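PDB 5D6A: predicted ATPase of the ABC class, which probably hydrolyses ATP as a dimeric ABC-class ATPase, and is held here with the non-hydrolysable ATP analogue AMP-PNP. Local coordinates for residues L358-D363 with I403-V408; I260-G265 with D414-A419; F101-F106 with I118-Q123; D127-L132 with G549-P554. One frame throughout, in Å; residues are numbered along the deposited sequence.

Interaction 1: L358-D363 with I403-V408; sequences LLIDED and ISTIIV. With ANP (phosphoaminophosphonic acid-adenylate ester), chain C.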
loop_
_atom_site.group_PDB
_atom_site.type_symbol
_atom_site.label_atom_id
_atom_site.label_comp_id
_atom_site.label_asym_id
_atom_site.label_seq_id
_atom_site.Cartn_x
_atom_site.Cartn_y
_atom_site.Cartn_z
ATOM N N LEU A 358 1.871 19.721 12.404
ATOM C CA LEU A 358 1.944 18.269 12.414
ATOM C C LEU A 358 0.550 17.710 12.605
ATOM O O LEU A 358 -0.170 18.132 13.504
ATOM C CB LEU A 358 2.851 17.798 13.547
ATOM C CG LEU A 358 4.296 18.289 13.479
ATOM C CD1 LEU A 358 5.023 17.956 14.771
ATOM C CD2 LEU A 358 5.020 17.704 12.276
ATOM N N LEU A 359 0.171 16.763 11.755
ATOM C CA LEU A 359 -1.148 16.149 11.827
ATOM C C LEU A 359 -0.991 14.721 12.320
ATOM O O LEU A 359 -0.160 13.979 11.811
ATOM C CB LEU A 359 -1.815 16.177 10.451
ATOM C CG LEU A 359 -1.830 17.556 9.776
ATOM C CD1 LEU A 359 -2.462 17.470 8.397
ATOM C CD2 LEU A 359 -2.550 18.588 10.635
ATOM N N ILE A 360 -1.779 14.341 13.322
ATOM C CA ILE A 360 -1.704 12.999 13.899
ATOM C C ILE A 360 -3.087 12.414 14.127
ATOM O O ILE A 360 -4.005 13.119 14.536
ATOM C CB ILE A 360 -0.944 13.013 15.243
ATOM C CG1 ILE A 360 0.492 13.494 15.023
ATOM C CG2 ILE A 360 -0.953 11.629 15.882
ATOM C CD1 ILE A 360 1.313 13.594 16.286
ATOM N N ASP A 361 -3.224 11.118 13.856
ATOM C CA ASP A 361 -4.485 10.410 14.048
ATOM C C ASP A 361 -4.206 9.213 14.945
ATOM O O ASP A 361 -3.502 8.283 14.552
ATOM C CB ASP A 361 -5.071 9.970 12.703
ATOM C CG ASP A 361 -6.457 9.352 12.835
ATOM O OD1 ASP A 361 -6.852 8.973 13.958
ATOM O OD2 ASP A 361 -7.154 9.240 11.804
ATOM N N GLU A 362 -4.773 9.247 16.147
ATOM C CA GLU A 362 -4.575 8.199 17.146
ATOM C C GLU A 362 -4.871 6.791 16.618
ATOM O O GLU A 362 -4.285 5.816 17.092
ATOM C CB GLU A 362 -5.427 8.499 18.384
ATOM C CG GLU A 362 -5.134 7.608 19.580
ATOM C CD GLU A 362 -5.880 8.029 20.836
ATOM O OE1 GLU A 362 -6.986 8.604 20.724
ATOM O OE2 GLU A 362 -5.363 7.767 21.946
ATOM N N ASP A 363 -5.763 6.688 15.637
ATOM C CA ASP A 363 -6.108 5.389 15.058
ATOM C C ASP A 363 -5.043 4.839 14.095
ATOM O O ASP A 363 -5.072 3.661 13.750
ATOM C CB ASP A 363 -7.484 5.445 14.384
ATOM C CG ASP A 363 -8.621 5.633 15.389
ATOM O OD1 ASP A 363 -8.344 5.749 16.605
ATOM O OD2 ASP A 363 -9.795 5.653 14.964
ATOM N N ILE A 403 5.532 25.297 16.667
ATOM C CA ILE A 403 4.981 24.285 15.767
ATOM C C ILE A 403 3.615 23.827 16.270
ATOM O O ILE A 403 3.496 23.304 17.377
ATOM C CB ILE A 403 5.913 23.062 15.648
ATOM C CG1 ILE A 403 7.244 23.480 15.010
ATOM C CG2 ILE A 403 5.249 21.965 14.818
ATOM C CD1 ILE A 403 8.262 22.363 14.912
ATOM N N SER A 404 2.588 24.025 15.449
ATOM C CA SER A 404 1.229 23.629 15.813
ATOM C C SER A 404 0.984 22.145 15.541
ATOM O O SER A 404 1.674 21.524 14.732
ATOM C CB SER A 404 0.213 24.479 15.057
ATOM O OG SER A 404 0.368 25.852 15.379
ATOM N N THR A 405 -0.003 21.582 16.230
ATOM C CA THR A 405 -0.334 20.171 16.082
ATOM C C THR A 405 -1.832 19.946 16.215
ATOM O O THR A 405 -2.465 20.451 17.143
ATOM C CB THR A 405 0.388 19.313 17.141
ATOM O OG1 THR A 405 1.804 19.496 17.027
ATOM C CG2 THR A 405 0.062 17.838 16.959
ATOM N N ILE A 406 -2.392 19.184 15.281
ATOM C CA ILE A 406 -3.809 18.855 15.294
ATOM C C ILE A 406 -3.885 17.340 15.442
ATOM O O ILE A 406 -3.289 16.608 14.647
ATOM C CB ILE A 406 -4.513 19.323 14.009
ATOM C CG1 ILE A 406 -4.181 20.795 13.738
ATOM C CG2 ILE A 406 -6.017 19.116 14.124
ATOM C CD1 ILE A 406 -4.791 21.345 12.469
ATOM N N ILE A 407 -4.609 16.870 16.459
ATOM C CA ILE A 407 -4.683 15.434 16.732
ATOM C C ILE A 407 -6.101 14.888 16.898
ATOM O O ILE A 407 -6.891 15.414 17.682
ATOM C CB ILE A 407 -3.910 15.086 18.026
ATOM C CG1 ILE A 407 -2.544 15.771 18.034
ATOM C CG2 ILE A 407 -3.755 13.576 18.183
ATOM C CD1 ILE A 407 -1.719 15.474 19.265
ATOM N N VAL A 408 -6.405 13.826 16.157
ATOM C CA VAL A 408 -7.683 13.138 16.275
ATOM C C VAL A 408 -7.464 12.105 17.367
ATOM O O VAL A 408 -6.586 11.253 17.240
ATOM C CB VAL A 408 -8.094 12.438 14.967
ATOM C CG1 VAL A 408 -9.285 11.521 15.197
ATOM C CG2 VAL A 408 -8.405 13.465 13.888
HETATM P PG ANP C . -11.237 8.137 13.256
HETATM O O1G ANP C . -10.542 9.471 13.147
HETATM O O2G ANP C . -10.468 6.999 12.624
HETATM O O3G ANP C . -11.738 7.862 14.653
HETATM P PB ANP C . -14.239 8.669 12.931
HETATM O O1B ANP C . -14.167 10.004 13.607
HETATM O O2B ANP C . -14.645 7.480 13.771
HETATM N N3B ANP C . -12.664 8.304 12.247
HETATM P PA ANP C . -14.929 8.924 10.207
HETATM O O1A ANP C . -14.880 10.365 9.776
HETATM O O2A ANP C . -13.729 8.047 9.958
HETATM O O3A ANP C . -15.333 8.842 11.763
HETATM O "O5'" ANP C . -16.187 8.219 9.506
HETATM C "C5'" ANP C . -17.482 8.798 9.587
HETATM C "C4'" ANP C . -18.344 8.305 8.432
HETATM O "O4'" ANP C . -19.396 9.247 8.213
HETATM C "C3'" ANP C . -17.584 8.188 7.119
HETATM O "O3'" ANP C . -18.056 7.058 6.373
HETATM C "C2'" ANP C . -17.878 9.484 6.395
HETATM O "O2'" ANP C . -17.944 9.298 4.977
HETATM C "C1'" ANP C . -19.214 9.939 6.976
HETATM N N9 ANP C . -19.245 11.403 7.211
HETATM C C8 ANP C . -18.287 12.150 7.803
HETATM N N7 ANP C . -18.660 13.455 7.839
HETATM C C5 ANP C . -19.874 13.552 7.269
HETATM C C6 ANP C . -20.840 14.637 6.982
HETATM N N6 ANP C . -20.567 15.915 7.329
HETATM N N1 ANP C . -21.999 14.309 6.365
HETATM C C2 ANP C . -22.287 13.037 6.014
HETATM N N3 ANP C . -21.446 12.008 6.248
HETATM C C4 ANP C . -20.253 12.198 6.859
#
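In Asp361 CG stands anti to the backbone N (chi1 -174°), and in Val408 CG1 does the same (chi1 169°); both side chains therefore lean alongside each other toward the gamma-phosphate of AMP-PNP, Val408 CG1 resting 3.7 Å from Asp361 OD1. Asp361 OD1 also accepts a hydrogen bond from the backbone N of Asp363, 3.0 Å away and well above the carboxylate plane, which closes an Asx turn. That turn brings Asp363 to the nucleotide, where its OD2 lies 2.8 Å from O2G of AMP-PNP. Asp361 OD2 has a partner in the hydroxyl of Ser272, so both carboxylate oxygens are engaged. The two short strand axes run parallel, 11° apart, and five N-H...O bonds join the backbones, from Leu358 N to Ser404 O at one end to Glu362 N giving to Val408 O (2.9 Å) at the other. Side chains pair in register on the two faces: Leu359 CD2 lies 4.0 Å from Ile406 CB on the face of Asp361 and Val408, while on the other Ile360 CB meets Ile407 CG2 at 4.1 Å. Ile403, just ahead of strand 404-408, slants across Leu358, its CG2 4.0 Å from Leu358 CD1. The acidic run Asp361-Glu362-Asp363 at the end of strand 357-361 is consistent with a Walker B motif. Glu362 turns to the backbone N of Ser412, and Ala366 and Thr367 of the second subunit pack on Asp363 and Glu362. Helix 271-280 covers the face of Leu359, Asp361 and Val408, helix 390-401 that of Leu358, Ile360, Thr405 and Ile407, and strands 301-302 and 260-264 flank the pair.

Interaction 2: I260-G265 with D414-A419; sequences ITLIVG and DYLDVA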
loop_
_atom_site.group_PDB
_atom_site.type_symbol
_atom_site.label_atom_id
_atom_site.label_comp_id
_atom_site.label_asym_id
_atom_site.label_seq_id
_atom_site.Cartn_x
_atom_site.Cartn_y
_atom_site.Cartn_z
ATOM N N ILE A 260 -1.736 23.654 19.932
ATOM C CA ILE A 260 -2.273 22.302 19.931
ATOM C C ILE A 260 -3.795 22.319 19.846
ATOM O O ILE A 260 -4.456 23.000 20.625
ATOM C CB ILE A 260 -1.841 21.542 21.200
ATOM C CG1 ILE A 260 -0.311 21.568 21.330
ATOM C CG2 ILE A 260 -2.364 20.110 21.172
ATOM C CD1 ILE A 260 0.213 20.943 22.605
ATOM N N THR A 261 -4.338 21.561 18.897
ATOM C CA THR A 261 -5.781 21.465 18.703
ATOM C C THR A 261 -6.195 19.996 18.666
ATOM O O THR A 261 -5.661 19.210 17.881
ATOM C CB THR A 261 -6.220 22.146 17.394
ATOM O OG1 THR A 261 -5.799 23.515 17.399
ATOM C CG2 THR A 261 -7.737 22.084 17.230
ATOM N N LEU A 262 -7.144 19.625 19.520
ATOM C CA LEU A 262 -7.620 18.251 19.575
ATOM C C LEU A 262 -8.970 18.110 18.896
ATOM O O LEU A 262 -9.808 19.013 18.956
ATOM C CB LEU A 262 -7.735 17.780 21.024
ATOM C CG LEU A 262 -6.451 17.815 21.848
ATOM C CD1 LEU A 262 -6.729 17.302 23.252
ATOM C CD2 LEU A 262 -5.355 16.999 21.178
ATOM N N ILE A 263 -9.162 16.968 18.246
ATOM C CA ILE A 263 -10.412 16.636 17.575
ATOM C C ILE A 263 -10.918 15.354 18.226
ATOM O O ILE A 263 -10.452 14.261 17.913
ATOM C CB ILE A 263 -10.213 16.461 16.057
ATOM C CG1 ILE A 263 -9.772 17.792 15.439
ATOM C CG2 ILE A 263 -11.500 15.984 15.394
ATOM C CD1 ILE A 263 -9.521 17.733 13.947
ATOM N N VAL A 264 -11.865 15.503 19.145
ATOM C CA VAL A 264 -12.399 14.368 19.891
ATOM C C VAL A 264 -13.811 13.980 19.461
ATOM O O VAL A 264 -14.374 14.554 18.527
ATOM C CB VAL A 264 -12.400 14.670 21.403
ATOM C CG1 VAL A 264 -10.985 14.973 21.876
ATOM C CG2 VAL A 264 -13.331 15.828 21.737
ATOM N N GLY A 265 -14.368 12.992 20.153
ATOM C CA GLY A 265 -15.711 12.505 19.875
ATOM C C GLY A 265 -15.732 10.994 19.802
ATOM O O GLY A 265 -14.684 10.355 19.690
ATOM N N ASP A 414 -4.965 12.353 28.547
ATOM C CA ASP A 414 -3.936 13.173 29.199
ATOM C C ASP A 414 -3.476 14.355 28.328
ATOM O O ASP A 414 -2.799 15.263 28.816
ATOM C CB ASP A 414 -2.749 12.310 29.652
ATOM C CG ASP A 414 -2.175 11.463 28.536
ATOM O OD1 ASP A 414 -2.729 11.488 27.415
ATOM O OD2 ASP A 414 -1.173 10.760 28.783
ATOM N N TYR A 415 -3.844 14.337 27.047
ATOM C CA TYR A 415 -3.524 15.443 26.138
ATOM C C TYR A 415 -4.407 16.661 26.392
ATOM O O TYR A 415 -4.021 17.784 26.079
ATOM C CB TYR A 415 -3.696 15.024 24.678
ATOM C CG TYR A 415 -2.542 14.262 24.087
ATOM C CD1 TYR A 415 -2.407 12.894 24.281
ATOM C CD2 TYR A 415 -1.598 14.911 23.303
ATOM C CE1 TYR A 415 -1.348 12.196 23.723
ATOM C CE2 TYR A 415 -0.540 14.225 22.742
ATOM C CZ TYR A 415 -0.419 12.869 22.953
ATOM O OH TYR A 415 0.636 12.190 22.392
ATOM N N LEU A 416 -5.597 16.431 26.945
ATOM C CA LEU A 416 -6.552 17.510 27.229
ATOM C C LEU A 416 -5.954 18.623 28.084
ATOM O O LEU A 416 -6.397 19.772 28.021
ATOM C CB LEU A 416 -7.784 16.954 27.949
ATOM C CG LEU A 416 -8.624 15.912 27.213
ATOM C CD1 LEU A 416 -9.726 15.398 28.128
ATOM C CD2 LEU A 416 -9.201 16.488 25.929
ATOM N N ASP A 417 -4.951 18.269 28.880
ATOM C CA ASP A 417 -4.306 19.216 29.775
ATOM C C ASP A 417 -3.499 20.279 29.023
ATOM O O ASP A 417 -3.647 21.475 29.286
ATOM C CB ASP A 417 -3.407 18.452 30.755
ATOM C CG ASP A 417 -2.941 19.304 31.923
ATOM O OD1 ASP A 417 -3.464 20.424 32.118
ATOM O OD2 ASP A 417 -2.056 18.834 32.667
ATOM N N VAL A 418 -2.670 19.844 28.079
ATOM C CA VAL A 418 -1.805 20.766 27.328
ATOM C C VAL A 418 -2.450 21.382 26.070
ATOM O O VAL A 418 -1.879 22.287 25.463
ATOM C CB VAL A 418 -0.474 20.072 26.934
ATOM C CG1 VAL A 418 -0.697 19.023 25.847
ATOM C CG2 VAL A 418 0.564 21.094 26.482
ATOM N N ALA A 419 -3.634 20.911 25.687
ATOM C CA ALA A 419 -4.302 21.420 24.484
ATOM C C ALA A 419 -4.811 22.850 24.646
ATOM O O ALA A 419 -5.247 23.235 25.725
ATOM C CB ALA A 419 -5.454 20.505 24.097
#
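Strand 260-264, which leads into the probable Walker A loop at Gly265, packs through Ile260 and Leu262 against the turn that delivers the chain to its neighbouring strand 421-425. The contact between the two segments is apolar. Leu262 enters the turn end first: its CD1 lies 3.5 Å from Ala419 CB and 3.7 Å from Leu416 CD2, with Tyr415 CB a little farther off at 4.1 Å. Three residues of the turn thus surround one methyl group. The side chains of Leu262 and Leu416 cross at about a right angle, and although the CB of Leu416 points away from the strand, its CD2 comes back to make the contact. Ile260 meets the end of the turn. Its CG1 stands anti to the carbonyl carbon (chi1 -55°), which carries CD1 out to Val418, where it sits 3.9 Å from CG1 and equally close to CG2; its CG2 branch lies 4.3 Å from Ala419 CB. The turn is irregular, with Tyr415 O receiving weak bonds from Val418 N and Ala419 N. The Tyr415 side chain also packs on Leu390 and Val391 of helix 390-401, while Leu379 of the second subunit packs on Leu416. Strand 260-264 belongs to the parallel core of the sheet, and 414-419 lies in the connection from strand 404-408 that passes over it to strand 421-425, as in P-loop nucleoside triphosphatases.

Interaction 3: F101-F106 with I118-Q123; sequences FIARSF and ISLHGQ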
loop_
_atom_site.group_PDB
_atom_site.type_symbol
_atom_site.label_atom_id
_atom_site.label_comp_id
_atom_site.label_asym_id
_atom_site.label_seq_id
_atom_site.Cartn_x
_atom_site.Cartn_y
_atom_site.Cartn_z
ATOM N N PHE A 101 -7.139 24.821 -16.022
ATOM C CA PHE A 101 -8.359 24.844 -16.819
ATOM C C PHE A 101 -8.064 24.504 -18.281
ATOM O O PHE A 101 -8.828 23.781 -18.921
ATOM C CB PHE A 101 -9.038 26.214 -16.711
ATOM C CG PHE A 101 -10.387 26.281 -17.376
ATOM C CD1 PHE A 101 -11.538 25.952 -16.672
ATOM C CD2 PHE A 101 -10.508 26.671 -18.700
ATOM C CE1 PHE A 101 -12.780 26.013 -17.277
ATOM C CE2 PHE A 101 -11.745 26.732 -19.310
ATOM C CZ PHE A 101 -12.883 26.402 -18.599
ATOM N N ILE A 102 -6.953 25.024 -18.800
ATOM C CA ILE A 102 -6.540 24.761 -20.184
ATOM C C ILE A 102 -6.231 23.274 -20.406
ATOM O O ILE A 102 -6.561 22.717 -21.452
ATOM C CB ILE A 102 -5.333 25.639 -20.580
ATOM C CG1 ILE A 102 -5.787 27.091 -20.748
ATOM C CG2 ILE A 102 -4.711 25.159 -21.884
ATOM C CD1 ILE A 102 -4.654 28.077 -20.937
ATOM N N ALA A 103 -5.605 22.640 -19.417
ATOM C CA ALA A 103 -5.282 21.216 -19.498
ATOM C C ALA A 103 -6.558 20.375 -19.528
ATOM O O ALA A 103 -6.660 19.416 -20.293
ATOM C CB ALA A 103 -4.414 20.804 -18.322
ATOM N N ARG A 104 -7.528 20.746 -18.693
ATOM C CA ARG A 104 -8.805 20.033 -18.621
ATOM C C ARG A 104 -9.633 20.253 -19.881
ATOM O O ARG A 104 -10.346 19.355 -20.317
ATOM C CB ARG A 104 -9.600 20.471 -17.393
ATOM C CG ARG A 104 -8.892 20.211 -16.075
ATOM C CD ARG A 104 -9.724 20.696 -14.902
ATOM N NE ARG A 104 -8.968 20.648 -13.653
ATOM C CZ ARG A 104 -8.847 19.574 -12.876
ATOM N NH1 ARG A 104 -9.435 18.426 -13.196
ATOM N NH2 ARG A 104 -8.129 19.652 -11.763
ATOM N N SER A 105 -9.544 21.454 -20.450
ATOM C CA SER A 105 -10.259 21.768 -21.684
ATOM C C SER A 105 -9.680 20.949 -22.829
ATOM O O SER A 105 -10.415 20.417 -23.654
ATOM C CB SER A 105 -10.158 23.258 -22.013
ATOM O OG SER A 105 -10.814 24.045 -21.039
ATOM N N PHE A 106 -8.354 20.853 -22.861
ATOM C CA PHE A 106 -7.656 20.085 -23.883
ATOM C C PHE A 106 -8.021 18.605 -23.780
ATOM O O PHE A 106 -8.170 17.923 -24.793
ATOM C CB PHE A 106 -6.144 20.257 -23.733
ATOM C CG PHE A 106 -5.343 19.525 -24.769
ATOM C CD1 PHE A 106 -4.956 18.207 -24.564
ATOM C CD2 PHE A 106 -4.971 20.152 -25.947
ATOM C CE1 PHE A 106 -4.215 17.528 -25.518
ATOM C CE2 PHE A 106 -4.229 19.478 -26.905
ATOM C CZ PHE A 106 -3.851 18.165 -26.690
ATOM N N ILE A 118 -3.383 13.847 -21.947
ATOM C CA ILE A 118 -2.699 14.886 -21.186
ATOM C C ILE A 118 -2.856 14.543 -19.705
ATOM O O ILE A 118 -3.883 14.001 -19.291
ATOM C CB ILE A 118 -3.257 16.291 -21.501
ATOM C CG1 ILE A 118 -2.357 17.373 -20.899
ATOM C CG2 ILE A 118 -4.694 16.437 -21.015
ATOM C CD1 ILE A 118 -2.749 18.779 -21.295
ATOM N N SER A 119 -1.840 14.858 -18.910
ATOM C CA SER A 119 -1.848 14.517 -17.488
ATOM C C SER A 119 -2.723 15.450 -16.636
ATOM O O SER A 119 -2.409 16.630 -16.467
ATOM C CB SER A 119 -0.410 14.507 -16.959
ATOM O OG SER A 119 -0.352 13.987 -15.643
ATOM N N LEU A 120 -3.823 14.907 -16.110
ATOM C CA LEU A 120 -4.736 15.656 -15.238
ATOM C C LEU A 120 -4.488 15.233 -13.802
ATOM O O LEU A 120 -3.898 14.180 -13.559
ATOM C CB LEU A 120 -6.195 15.402 -15.611
ATOM C CG LEU A 120 -6.618 15.844 -17.011
ATOM C CD1 LEU A 120 -8.064 15.444 -17.270
ATOM C CD2 LEU A 120 -6.425 17.342 -17.186
ATOM N N HIS A 121 -4.962 16.034 -12.852
ATOM C CA HIS A 121 -4.707 15.766 -11.436
ATOM C C HIS A 121 -5.964 15.637 -10.583
ATOM O O HIS A 121 -5.984 16.062 -9.425
ATOM C CB HIS A 121 -3.793 16.860 -10.890
ATOM C CG HIS A 121 -2.612 17.118 -11.766
ATOM N ND1 HIS A 121 -2.632 18.061 -12.771
ATOM C CD2 HIS A 121 -1.400 16.517 -11.838
ATOM C CE1 HIS A 121 -1.474 18.049 -13.404
ATOM N NE2 HIS A 121 -0.707 17.122 -12.857
ATOM N N GLY A 122 -7.000 15.034 -11.159
ATOM C CA GLY A 122 -8.250 14.793 -10.448
ATOM C C GLY A 122 -8.898 16.012 -9.822
ATOM O O GLY A 122 -9.183 17.000 -10.505
ATOM N N GLN A 123 -9.113 15.941 -8.511
ATOM C CA GLN A 123 -9.782 17.008 -7.766
ATOM C C GLN A 123 -8.888 18.177 -7.357
ATOM O O GLN A 123 -9.385 19.161 -6.806
ATOM C CB GLN A 123 -10.436 16.418 -6.512
ATOM C CG GLN A 123 -11.436 15.324 -6.816
ATOM C CD GLN A 123 -12.602 15.825 -7.636
ATOM O OE1 GLN A 123 -12.809 15.387 -8.765
ATOM N NE2 GLN A 123 -13.347 16.778 -7.089
#
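Ile118 CG2 meets the Phe106 ring at its edge, near the ring plane, 4.0 Å from CD1, while the flat guanidinium of Arg104 takes Gly122 O at its own edge. The grip is end-on: NH1 and NH2 each lie 3.1 Å from Gly122 O, which stays near the guanidinium plane. NH1 approaches in the plane of that carbonyl, whereas NH2 is tilted 34° from it, and both N-H...O bonds are bent. One carbonyl receives two donors and, with Asp100 at NE, probably fixes how the guanidinium is turned. The bond from NE to Asp100 is a salt bridge, so the helix supplies the charged partner and the loop a neutral acceptor. The Arg104 chain, extended from CG to NE, reaches across Leu120, whose CD2 lies 3.9 Å from Arg104 CG. The same CD2 sits 3.7 Å from Ala103 O, over the helix backbone. In Ile118, CG1 is anti to the backbone N (chi1 -169°), which sends CD1 to Ala103 CB at 4.0 Å, while CD1 and CG2 both touch Phe106 CD1 and CG2 also nears Ala103 O. The loop between strands 116-117 and 124-125 thereby lies along one side of helix 92-109. Beyond it, Phe106 reaches Phe142 and helix 155-172, Ala103 also touches Val131 of strand 131-133, and Arg104 packs on His187 of helix 181-199.

Interaction 4: D127-L132 with G549-P554; sequences DSTSVL and GDLAKP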
loop_
_atom_site.group_PDB
_atom_site.type_symbol
_atom_site.label_atom_id
_atom_site.label_comp_id
_atom_site.label_asym_id
_atom_site.label_seq_id
_atom_site.Cartn_x
_atom_site.Cartn_y
_atom_site.Cartn_z
ATOM N N ASP A 127 0.736 22.768 -9.680
ATOM C CA ASP A 127 1.659 23.497 -10.534
ATOM C C ASP A 127 2.287 22.414 -11.402
ATOM O O ASP A 127 3.297 21.823 -11.039
ATOM C CB ASP A 127 2.694 24.239 -9.679
ATOM C CG ASP A 127 3.620 25.119 -10.494
ATOM O OD1 ASP A 127 3.662 24.982 -11.732
ATOM O OD2 ASP A 127 4.322 25.949 -9.883
ATOM N N SER A 128 1.656 22.155 -12.545
ATOM C CA SER A 128 2.054 21.080 -13.452
ATOM C C SER A 128 2.747 21.515 -14.734
ATOM O O SER A 128 2.652 22.668 -15.145
ATOM C CB SER A 128 0.805 20.291 -13.831
ATOM O OG SER A 128 1.098 19.281 -14.776
ATOM N N THR A 129 3.427 20.557 -15.368
ATOM C CA THR A 129 4.129 20.791 -16.632
ATOM C C THR A 129 3.258 20.463 -17.843
ATOM O O THR A 129 3.684 20.652 -18.982
ATOM C CB THR A 129 5.433 19.969 -16.733
ATOM O OG1 THR A 129 5.142 18.569 -16.619
ATOM C CG2 THR A 129 6.406 20.377 -15.641
ATOM N N SER A 130 2.047 19.965 -17.605
ATOM C CA SER A 130 1.140 19.650 -18.707
ATOM C C SER A 130 0.780 20.934 -19.458
ATOM O O SER A 130 0.553 20.909 -20.666
ATOM C CB SER A 130 -0.112 18.931 -18.198
ATOM O OG SER A 130 -0.762 19.690 -17.198
ATOM N N VAL A 131 0.730 22.048 -18.729
ATOM C CA VAL A 131 0.461 23.362 -19.311
ATOM C C VAL A 131 1.331 24.394 -18.585
ATOM O O VAL A 131 1.180 24.605 -17.380
ATOM C CB VAL A 131 -1.022 23.761 -19.203
ATOM C CG1 VAL A 131 -1.241 25.160 -19.770
ATOM C CG2 VAL A 131 -1.899 22.755 -19.929
ATOM N N LEU A 132 2.236 25.031 -19.323
ATOM C CA LEU A 132 3.148 26.019 -18.756
ATOM C C LEU A 132 3.045 27.380 -19.432
ATOM O O LEU A 132 2.802 27.460 -20.637
ATOM C CB LEU A 132 4.588 25.528 -18.919
ATOM C CG LEU A 132 4.980 24.246 -18.191
ATOM C CD1 LEU A 132 6.348 23.772 -18.654
ATOM C CD2 LEU A 132 4.953 24.463 -16.685
ATOM N N GLY A 549 5.671 16.016 -19.733
ATOM C CA GLY A 549 4.366 16.616 -19.466
ATOM C C GLY A 549 3.685 16.070 -18.221
ATOM O O GLY A 549 2.610 16.538 -17.844
ATOM N N ASP A 550 4.311 15.084 -17.580
ATOM C CA ASP A 550 3.748 14.464 -16.376
ATOM C C ASP A 550 4.600 14.743 -15.132
ATOM O O ASP A 550 5.086 13.823 -14.465
ATOM C CB ASP A 550 3.525 12.954 -16.591
ATOM C CG ASP A 550 4.755 12.238 -17.136
ATOM O OD1 ASP A 550 5.730 12.913 -17.526
ATOM O OD2 ASP A 550 4.738 10.987 -17.192
ATOM N N LEU A 551 4.764 16.031 -14.837
ATOM C CA LEU A 551 5.511 16.499 -13.673
ATOM C C LEU A 551 4.721 17.602 -12.958
ATOM O O LEU A 551 4.107 18.457 -13.605
ATOM C CB LEU A 551 6.875 17.047 -14.096
ATOM C CG LEU A 551 7.872 16.083 -14.745
ATOM C CD1 LEU A 551 9.071 16.851 -15.279
ATOM C CD2 LEU A 551 8.315 15.010 -13.761
ATOM N N ALA A 552 4.740 17.569 -11.625
ATOM C CA ALA A 552 4.049 18.561 -10.795
ATOM C C ALA A 552 4.970 18.985 -9.657
ATOM O O ALA A 552 5.609 18.135 -9.033
ATOM C CB ALA A 552 2.762 17.977 -10.242
ATOM N N LYS A 553 5.040 20.290 -9.381
ATOM C CA LYS A 553 5.921 20.785 -8.323
ATOM C C LYS A 553 5.625 20.117 -6.989
ATOM O O LYS A 553 4.512 20.225 -6.473
ATOM C CB LYS A 553 5.827 22.306 -8.145
ATOM C CG LYS A 553 6.685 22.802 -6.978
ATOM C CD LYS A 553 6.587 24.295 -6.709
ATOM C CE LYS A 553 7.206 25.110 -7.825
ATOM N NZ LYS A 553 7.299 26.556 -7.479
ATOM N N PRO A 554 6.628 19.423 -6.424
ATOM C CA PRO A 554 6.466 18.779 -5.137
ATOM C C PRO A 554 6.918 19.700 -4.016
ATOM O O PRO A 554 7.668 20.644 -4.265
ATOM C CB PRO A 554 7.421 17.598 -5.238
ATOM C CG PRO A 554 8.549 18.126 -6.061
ATOM C CD PRO A 554 7.961 19.155 -6.994
#
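Backbone hydrogen bonds tie Asp127 and Thr129 to the antiparallel-running segment 549-554. Lys553 N gives a nearly straight bond to Asp127 O (2.9 Å, 168°), and Thr129 N gives one to Leu551 O at 2.8 Å. Ser128 and Ala552 lie between these bonds, their CA atoms 4.2 Å apart, and form a single bridge instead of a longer strand pairing. Hydroxyls gather round the same acceptor. Ser128 OG, anti to its own N (chi1 176°), makes a weak bond to Leu551 O and at the same time accepts a bond from Ser130 N at 3.1 Å, an ST turn just ahead of strand 131-133. Thr129 OG1 lies 3.2 Å from Leu551 O, but it is also bonded to His548 O, so the use of its proton is not settled. Charge adds little directly across the contact: Asp127 OD2 and Lys553 NZ form a long salt bridge of 3.9 Å, and the stronger partner of the aspartate is Arg99, through OD1. Asp550 is likewise paired outside the contact, with Arg72 and Arg143. Among van der Waals contacts, Thr129 CG2 lies 3.7 Å from Leu551 CB, while Ser130 CB rests near Gly549 O. The contact joins the N-terminal part of the chain to its C-terminal part. Its grip rests mainly on main-chain polar groups, with Asp127 O and Leu551 O as the two acceptors of clear main-chain bonds, while the carboxylate of Asp127 links the joint to helix 92-109 and is probably neutralised mainly by Arg99, the lysine being farther off.

Interactions 1 and 2 share the mixed sheet of the P-loop domain, with centres 10 Å apart: strands 404-408 and 260-264 are neighbours, and Thr405 O and Ile407 O probably accept hydrogen bonds from Thr261 N and Ile263 N. Both also touch the second subunit. Interactions 3 and 4 form another cluster, 11 Å apart between centres, where Ala103 meets Val131 and His121 meets Ser128; interaction 1 lies 33 Å from interaction 3 and 30 Å from interaction 4, centre to centre. Along the chain interaction 3 closes first, and interaction 4 then spans a loop enclosing interaction 2, which encloses interaction 1. The C-terminal part thus returns to the N-terminal part, bracketing the nucleotide-binding domain in sequence.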